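Local coordinates for tailspike protein (Siphovirus 9NA, PDB 3RIQ) that recognises Salmonella lipopolysaccharide as the receptor-binding tailspike of the phage and cleaves its O-antigen chains as an endorhamnosidase, at the interface of chains A and B. Residues are numbered along the deposited sequence; one frame, centred on the assembly and turned at random. Chains: chain A/B, Tailspike protein.

Contact 1: the interface of chains A and B. Residues chain A 432-434, 438-439; chain B 443-445.
The backbone N of B:Arg444 donates to the carbonyl O of A:Val432 at 2.8 Å, and one step on, the N of A:His434 reaches the carbonyl O of B:Arg444 at 3.1 Å. Together these bonds form a parallel bridge between strand 430-433 of chain A and strand 438-444 of chain B, a worked example of a sheet continued across a subunit boundary. A:Gln433 and B:Arg444 run alongside each other from this seam, but with flat ends turned to 79° the guanidinium does not lie flat on the amide; it sets its NH2 over the amide face, 3.5 Å from A:Gln433 CD, and water 1 adds a second link. The water sits in the guanidinium plane, at the edge that carries NE and NH2, 2.8 Å from NE and less straight to NH2, and also meets A:Gln433 OE1. A bend in the arginine chain (chi3 63°) swings NE and NH2 round to it. On the apolar flank, A:Val432 CG2 packs at 3.6 Å on B:Met443 CG, the two side chains pointing the same way. The bent B:Met443 crosses A:Met439, bringing its terminal methyl CE to 3.6 Å from A:Met439 CG. The sulfur SD of A:Met439 then lies 3.9 Å from B:Pro445 CD, the two side chains crossing at about a right angle. Backbone pairing and thioether packing thus probably fix the register of neighbouring subunits where their chains interleave in the tailspike trimer.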
loop_
_atom_site.group_PDB
_atom_site.type_symbol
_atom_site.label_atom_id
_atom_site.label_comp_id
_atom_site.label_asym_id
_atom_site.label_seq_id
_atom_site.Cartn_x
_atom_site.Cartn_y
_atom_site.Cartn_z
ATOM N N VAL A 432 19.743 -12.297 -16.327
ATOM C CA VAL A 432 20.226 -12.354 -14.946
ATOM C C VAL A 432 21.709 -12.019 -14.900
ATOM O O VAL A 432 22.446 -12.195 -15.901
ATOM C CB VAL A 432 19.898 -13.742 -14.262
ATOM C CG1 VAL A 432 18.355 -13.937 -14.099
ATOM C CG2 VAL A 432 20.533 -14.923 -15.008
ATOM N N GLN A 433 22.136 -11.535 -13.739
ATOM C CA GLN A 433 23.491 -11.083 -13.567
ATOM C C GLN A 433 23.963 -11.384 -12.143
ATOM O O GLN A 433 23.174 -11.592 -11.250
ATOM C CB GLN A 433 23.550 -9.577 -13.877
ATOM C CG GLN A 433 22.770 -8.703 -12.879
ATOM C CD GLN A 433 22.715 -7.279 -13.341
ATOM O OE1 GLN A 433 22.091 -6.967 -14.358
ATOM N NE2 GLN A 433 23.372 -6.398 -12.607
ATOM N N HIS A 434 25.263 -11.448 -11.944
ATOM C CA HIS A 434 25.813 -11.705 -10.599
ATOM C C HIS A 434 27.209 -11.120 -10.436
ATOM O O HIS A 434 27.968 -11.049 -11.400
ATOM C CB HIS A 434 25.835 -13.226 -10.312
ATOM C CG HIS A 434 25.723 -13.572 -8.860
ATOM N ND1 HIS A 434 26.757 -13.418 -7.966
ATOM C CD2 HIS A 434 24.665 -14.014 -8.137
ATOM C CE1 HIS A 434 26.355 -13.780 -6.760
ATOM N NE2 HIS A 434 25.085 -14.136 -6.835
ATOM N N ALA A 438 30.892 -17.031 -11.386
ATOM C CA ALA A 438 30.005 -18.029 -11.955
ATOM C C ALA A 438 28.615 -17.811 -11.406
ATOM O O ALA A 438 28.462 -17.330 -10.281
ATOM C CB ALA A 438 30.499 -19.446 -11.629
ATOM N N MET A 439 27.603 -18.164 -12.187
ATOM C CA MET A 439 26.227 -18.113 -11.697
ATOM C C MET A 439 25.452 -19.261 -12.300
ATOM O O MET A 439 25.927 -19.900 -13.257
ATOM C CB MET A 439 25.571 -16.746 -11.957
ATOM C CG MET A 439 25.134 -16.495 -13.404
ATOM S SD MET A 439 24.444 -14.809 -13.566
ATOM C CE MET A 439 22.957 -14.917 -12.540
ATOM N N MET B 443 22.846 -15.063 -19.058
ATOM C CA MET B 443 23.440 -14.997 -17.711
ATOM C C MET B 443 24.744 -14.239 -17.793
ATOM O O MET B 443 25.610 -14.576 -18.617
ATOM C CB MET B 443 23.640 -16.388 -17.101
ATOM C CG MET B 443 22.347 -17.216 -17.147
ATOM S SD MET B 443 22.437 -18.999 -16.799
ATOM C CE MET B 443 23.571 -18.997 -15.532
ATOM N N ARG B 444 24.844 -13.185 -16.975
ATOM C CA ARG B 444 26.021 -12.274 -16.976
ATOM C C ARG B 444 26.662 -12.228 -15.572
ATOM O O ARG B 444 26.490 -11.248 -14.823
ATOM C CB ARG B 444 25.647 -10.864 -17.500
ATOM C CG ARG B 444 26.856 -9.918 -17.765
ATOM C CD ARG B 444 26.436 -8.593 -18.445
ATOM N NE ARG B 444 25.549 -7.832 -17.561
ATOM C CZ ARG B 444 25.974 -7.032 -16.578
ATOM N NH1 ARG B 444 27.290 -6.815 -16.399
ATOM N NH2 ARG B 444 25.075 -6.453 -15.777
ATOM N N PRO B 445 27.390 -13.306 -15.202
ATOM C CA PRO B 445 28.259 -13.236 -14.010
ATOM C C PRO B 445 29.432 -12.274 -14.214
ATOM O O PRO B 445 29.598 -11.710 -15.309
ATOM C CB PRO B 445 28.763 -14.651 -13.848
ATOM C CG PRO B 445 28.763 -15.230 -15.251
ATOM C CD PRO B 445 27.544 -14.580 -15.938
HETATM O O HOH W 1 22.711 -7.886 -17.366
#

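Contact 2: the interface of chains A and B. Residues chain A 211, 239, 273; chain B 229-232.
Stretched out from a chi1 of 180°, A:Glu211 carries its carboxylate from strand 211-214 to the backbone carbonyl of B:Asp230, while a chi1 of -78° turns the B:His231 ring back toward its own loop, leaving CB and the base of the ring to meet A:Ile273 CD1. The first meeting illustrates how an acid can be pressed against an acceptor. A:Glu211 OE2 stands 2.7 Å from B:Asp230 O, and a charged carboxylate would have no hydrogen to offer. A proton on OE2, which the coordinates do not show, would make the pair a hydrogen bond. The surroundings could favour it: A:Glu211 OE1 lies 4.1 Å from B:Asp232 OD1, a second carboxylate that would tend to raise its pKa. OE1 also touches B:Asp232 CB at 3.6 Å. Loop 229-232 of chain B here meets the strand face of the chain A right-handed beta-helix and probably helps to pair these subunits in the trimer. A:Ile273 CD1 makes an apolar contact with B:His231 CB at 3.9 Å, the side chains crossing near a right angle; A:Ile239 CD1 makes a methyl-to-carbonyl contact with B:His231 O. Within the loop, B:His231 ND1 donates to B:Asp229 O over 2.9 Å; the acceptor lies in the imidazole plane, whereas the donor stands above the carbonyl plane.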
loop_
_atom_site.group_PDB
_atom_site.type_symbol
_atom_site.label_atom_id
_atom_site.label_comp_id
_atom_site.label_asym_id
_atom_site.label_seq_id
_atom_site.Cartn_x
_atom_site.Cartn_y
_atom_site.Cartn_z
ATOM N N GLU A 211 -1.960 8.320 18.343
ATOM C CA GLU A 211 -0.819 7.598 18.896
ATOM C C GLU A 211 -1.055 7.312 20.366
ATOM O O GLU A 211 -1.514 8.208 21.122
ATOM C CB GLU A 211 0.500 8.388 18.718
ATOM C CG GLU A 211 1.714 7.634 19.291
ATOM C CD GLU A 211 3.069 8.073 18.724
ATOM O OE1 GLU A 211 3.103 8.993 17.852
ATOM O OE2 GLU A 211 4.119 7.470 19.137
ATOM N N ILE A 239 -0.609 4.856 15.586
ATOM C CA ILE A 239 0.790 4.502 15.966
ATOM C C ILE A 239 0.717 3.961 17.391
ATOM O O ILE A 239 0.195 4.643 18.276
ATOM C CB ILE A 239 1.736 5.732 15.890
ATOM C CG1 ILE A 239 1.787 6.274 14.453
ATOM C CG2 ILE A 239 3.109 5.343 16.400
ATOM C CD1 ILE A 239 2.504 7.592 14.320
ATOM N N ILE A 273 5.730 0.255 17.129
ATOM C CA ILE A 273 7.162 0.439 17.388
ATOM C C ILE A 273 7.544 -0.119 18.759
ATOM O O ILE A 273 7.069 0.383 19.770
ATOM C CB ILE A 273 7.507 1.953 17.353
ATOM C CG1 ILE A 273 7.224 2.542 15.939
ATOM C CG2 ILE A 273 8.983 2.183 17.803
ATOM C CD1 ILE A 273 7.231 4.117 15.846
ATOM N N ASP B 229 12.014 8.723 19.601
ATOM C CA ASP B 229 11.777 7.333 19.176
ATOM C C ASP B 229 10.262 7.082 18.991
ATOM O O ASP B 229 9.867 6.243 18.182
ATOM C CB ASP B 229 12.437 6.342 20.129
ATOM C CG ASP B 229 13.948 6.374 19.995
ATOM O OD1 ASP B 229 14.437 6.553 18.846
ATOM O OD2 ASP B 229 14.647 6.291 21.032
ATOM N N ASP B 230 9.447 7.893 19.675
ATOM C CA ASP B 230 7.992 7.930 19.522
ATOM C C ASP B 230 7.503 8.133 18.083
ATOM O O ASP B 230 6.359 7.745 17.740
ATOM C CB ASP B 230 7.353 9.111 20.295
ATOM C CG ASP B 230 7.960 9.399 21.666
ATOM O OD1 ASP B 230 9.186 9.303 21.877
ATOM O OD2 ASP B 230 7.146 9.856 22.523
ATOM N N HIS B 231 8.315 8.799 17.248
ATOM C CA HIS B 231 7.865 9.170 15.898
ATOM C C HIS B 231 6.566 9.962 15.936
ATOM O O HIS B 231 5.658 9.741 15.110
ATOM C CB HIS B 231 7.831 7.917 14.991
ATOM C CG HIS B 231 9.206 7.534 14.520
ATOM N ND1 HIS B 231 10.121 6.929 15.357
ATOM C CD2 HIS B 231 9.853 7.745 13.344
ATOM C CE1 HIS B 231 11.278 6.797 14.731
ATOM N NE2 HIS B 231 11.138 7.270 13.502
ATOM N N ASP B 232 6.514 10.925 16.874
ATOM C CA ASP B 232 5.329 11.758 17.078
ATOM C C ASP B 232 5.612 13.100 16.390
ATOM O O ASP B 232 6.242 13.977 16.967
ATOM C CB ASP B 232 5.080 11.914 18.599
ATOM C CG ASP B 232 3.756 12.561 18.933
ATOM O OD1 ASP B 232 3.056 13.090 18.045
ATOM O OD2 ASP B 232 3.409 12.488 20.133
#

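Contact 3: the interface of chains A and B. Residues chain A 521, 525-527, 543; chain B 531, 533, 541.
B:Tyr541 meets A:Leu527 and A:Leu543 near the C-terminal end of this P22-type tailspike, and its ring shows how one aromatic group can serve two kinds of contact. From CB, a chi1 of -70° sets CG anti to the carbonyl carbon and lays one face of the ring along chain A. On one flank CD2 rests 3.7 Å from A:Leu543 CB, and CE2 comes near the terminal carboxylate oxygen O of that residue. On the other flank CD1 touches A:Leu527 CD2, and CE1 lies 3.5 Å from A:Leu527 CB. At the tip, the phenol OH accepts a nearly straight hydrogen bond of 3.0 Å from A:Leu527 N, whose N-H arrives from the same face as the leucines. Water 3 lies to the other side of the ring plane, linking OH to the carbonyl O of A:Asp525. Nearby, B:Lys533 crosses A:Phe521 and A:Asp525 at about right angles. Its CG packs at 3.8 Å on A:Phe521 CE2, and its CD at 3.7 Å on A:Asp525 CB. Although NZ stays 4.8 Å from A:Asp525 OD2, water 2 joins the lysine amine to the aspartate carboxylate. A:Leu527 CD1 lies over one face of the A:Phe521 ring, 3.9 Å above its plane and toward the rim.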
loop_
_atom_site.group_PDB
_atom_site.type_symbol
_atom_site.label_atom_id
_atom_site.label_comp_id
_atom_site.label_asym_id
_atom_site.label_seq_id
_atom_site.Cartn_x
_atom_site.Cartn_y
_atom_site.Cartn_z
ATOM N N PHE A 521 32.268 -46.694 -23.104
ATOM C CA PHE A 521 33.489 -47.508 -23.067
ATOM C C PHE A 521 33.206 -48.981 -22.800
ATOM O O PHE A 521 32.490 -49.319 -21.858
ATOM C CB PHE A 521 34.458 -46.967 -22.027
ATOM C CG PHE A 521 35.082 -45.643 -22.403
ATOM C CD1 PHE A 521 34.583 -44.435 -21.882
ATOM C CD2 PHE A 521 36.154 -45.599 -23.298
ATOM C CE1 PHE A 521 35.164 -43.197 -22.236
ATOM C CE2 PHE A 521 36.733 -44.361 -23.667
ATOM C CZ PHE A 521 36.228 -43.160 -23.132
ATOM N N ASP A 525 38.119 -50.705 -22.364
ATOM C CA ASP A 525 38.205 -49.266 -22.648
ATOM C C ASP A 525 38.039 -48.858 -24.116
ATOM O O ASP A 525 38.421 -47.743 -24.480
ATOM C CB ASP A 525 39.532 -48.681 -22.140
ATOM C CG ASP A 525 39.621 -48.641 -20.629
ATOM O OD1 ASP A 525 38.603 -48.301 -19.982
ATOM O OD2 ASP A 525 40.723 -48.939 -20.106
ATOM N N GLU A 526 37.492 -49.744 -24.953
ATOM C CA GLU A 526 37.237 -49.436 -26.370
ATOM C C GLU A 526 36.083 -48.422 -26.446
ATOM O O GLU A 526 35.028 -48.660 -25.848
ATOM C CB GLU A 526 36.843 -50.708 -27.148
ATOM C CG GLU A 526 37.774 -51.916 -26.995
ATOM C CD GLU A 526 37.322 -52.898 -25.912
ATOM O OE1 GLU A 526 36.655 -52.489 -24.909
ATOM O OE2 GLU A 526 37.649 -54.096 -26.076
ATOM N N LEU A 527 36.289 -47.290 -27.132
ATOM C CA LEU A 527 35.196 -46.338 -27.342
ATOM C C LEU A 527 34.254 -46.844 -28.440
ATOM O O LEU A 527 34.711 -47.242 -29.520
ATOM C CB LEU A 527 35.727 -44.939 -27.691
ATOM C CG LEU A 527 34.649 -43.835 -27.811
ATOM C CD1 LEU A 527 34.001 -43.499 -26.460
ATOM C CD2 LEU A 527 35.237 -42.566 -28.407
ATOM N N LEU A 543 35.049 -47.817 -32.707
ATOM C CA LEU A 543 35.895 -46.842 -33.390
ATOM C C LEU A 543 37.296 -47.386 -33.527
ATOM O O LEU A 543 37.672 -48.323 -32.798
ATOM C CB LEU A 543 35.880 -45.498 -32.673
ATOM C CG LEU A 543 34.464 -44.911 -32.703
ATOM C CD1 LEU A 543 34.340 -43.663 -31.866
ATOM C CD2 LEU A 543 34.018 -44.653 -34.148
ATOM O OXT LEU A 543 38.040 -46.890 -34.384
ATOM N N ALA B 531 39.682 -38.796 -26.240
ATOM C CA ALA B 531 38.852 -39.514 -25.257
ATOM C C ALA B 531 39.558 -39.570 -23.932
ATOM O O ALA B 531 40.679 -40.091 -23.861
ATOM C CB ALA B 531 38.591 -40.907 -25.727
ATOM N N LYS B 533 39.379 -41.523 -20.740
ATOM C CA LYS B 533 38.806 -42.789 -20.290
ATOM C C LYS B 533 38.295 -42.732 -18.841
ATOM O O LYS B 533 38.553 -41.770 -18.130
ATOM C CB LYS B 533 39.854 -43.904 -20.459
ATOM C CG LYS B 533 40.137 -44.257 -21.928
ATOM C CD LYS B 533 41.232 -45.352 -22.030
ATOM C CE LYS B 533 42.630 -44.746 -22.146
ATOM N NZ LYS B 533 43.800 -45.727 -21.940
ATOM N N TYR B 541 41.228 -41.094 -31.173
ATOM C CA TYR B 541 40.717 -41.825 -32.337
ATOM C C TYR B 541 40.747 -40.947 -33.564
ATOM O O TYR B 541 40.390 -39.781 -33.495
ATOM C CB TYR B 541 39.281 -42.265 -32.059
ATOM C CG TYR B 541 39.190 -43.351 -31.027
ATOM C CD1 TYR B 541 39.037 -43.037 -29.671
ATOM C CD2 TYR B 541 39.224 -44.708 -31.403
ATOM C CE1 TYR B 541 38.987 -44.033 -28.709
ATOM C CE2 TYR B 541 39.145 -45.713 -30.450
ATOM C CZ TYR B 541 39.026 -45.366 -29.103
ATOM O OH TYR B 541 38.933 -46.342 -28.144
HETATM O O HOH W 2 42.906 -47.286 -19.582
HETATM O O HOH W 3 40.869 -47.562 -25.895
#

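Strung along the elongated tailspike, the contacts have C-alpha centres about 43 Å apart for contact 1 and contact 2, about 36 Å for contact 1 and contact 3, and about 75 Å for contact 2 and contact 3, so contact 1 falls between the others. No residue is shared among them. Within contact 1 both chains use strand 438-444, and within contact 3 both use strand 527-532, yet with different residues, as suits the three-chain assembly, where each subunit presents one side to each neighbour. Repeated in every copy, the contacts probably hold the trimer together from beta-helix to C-terminus.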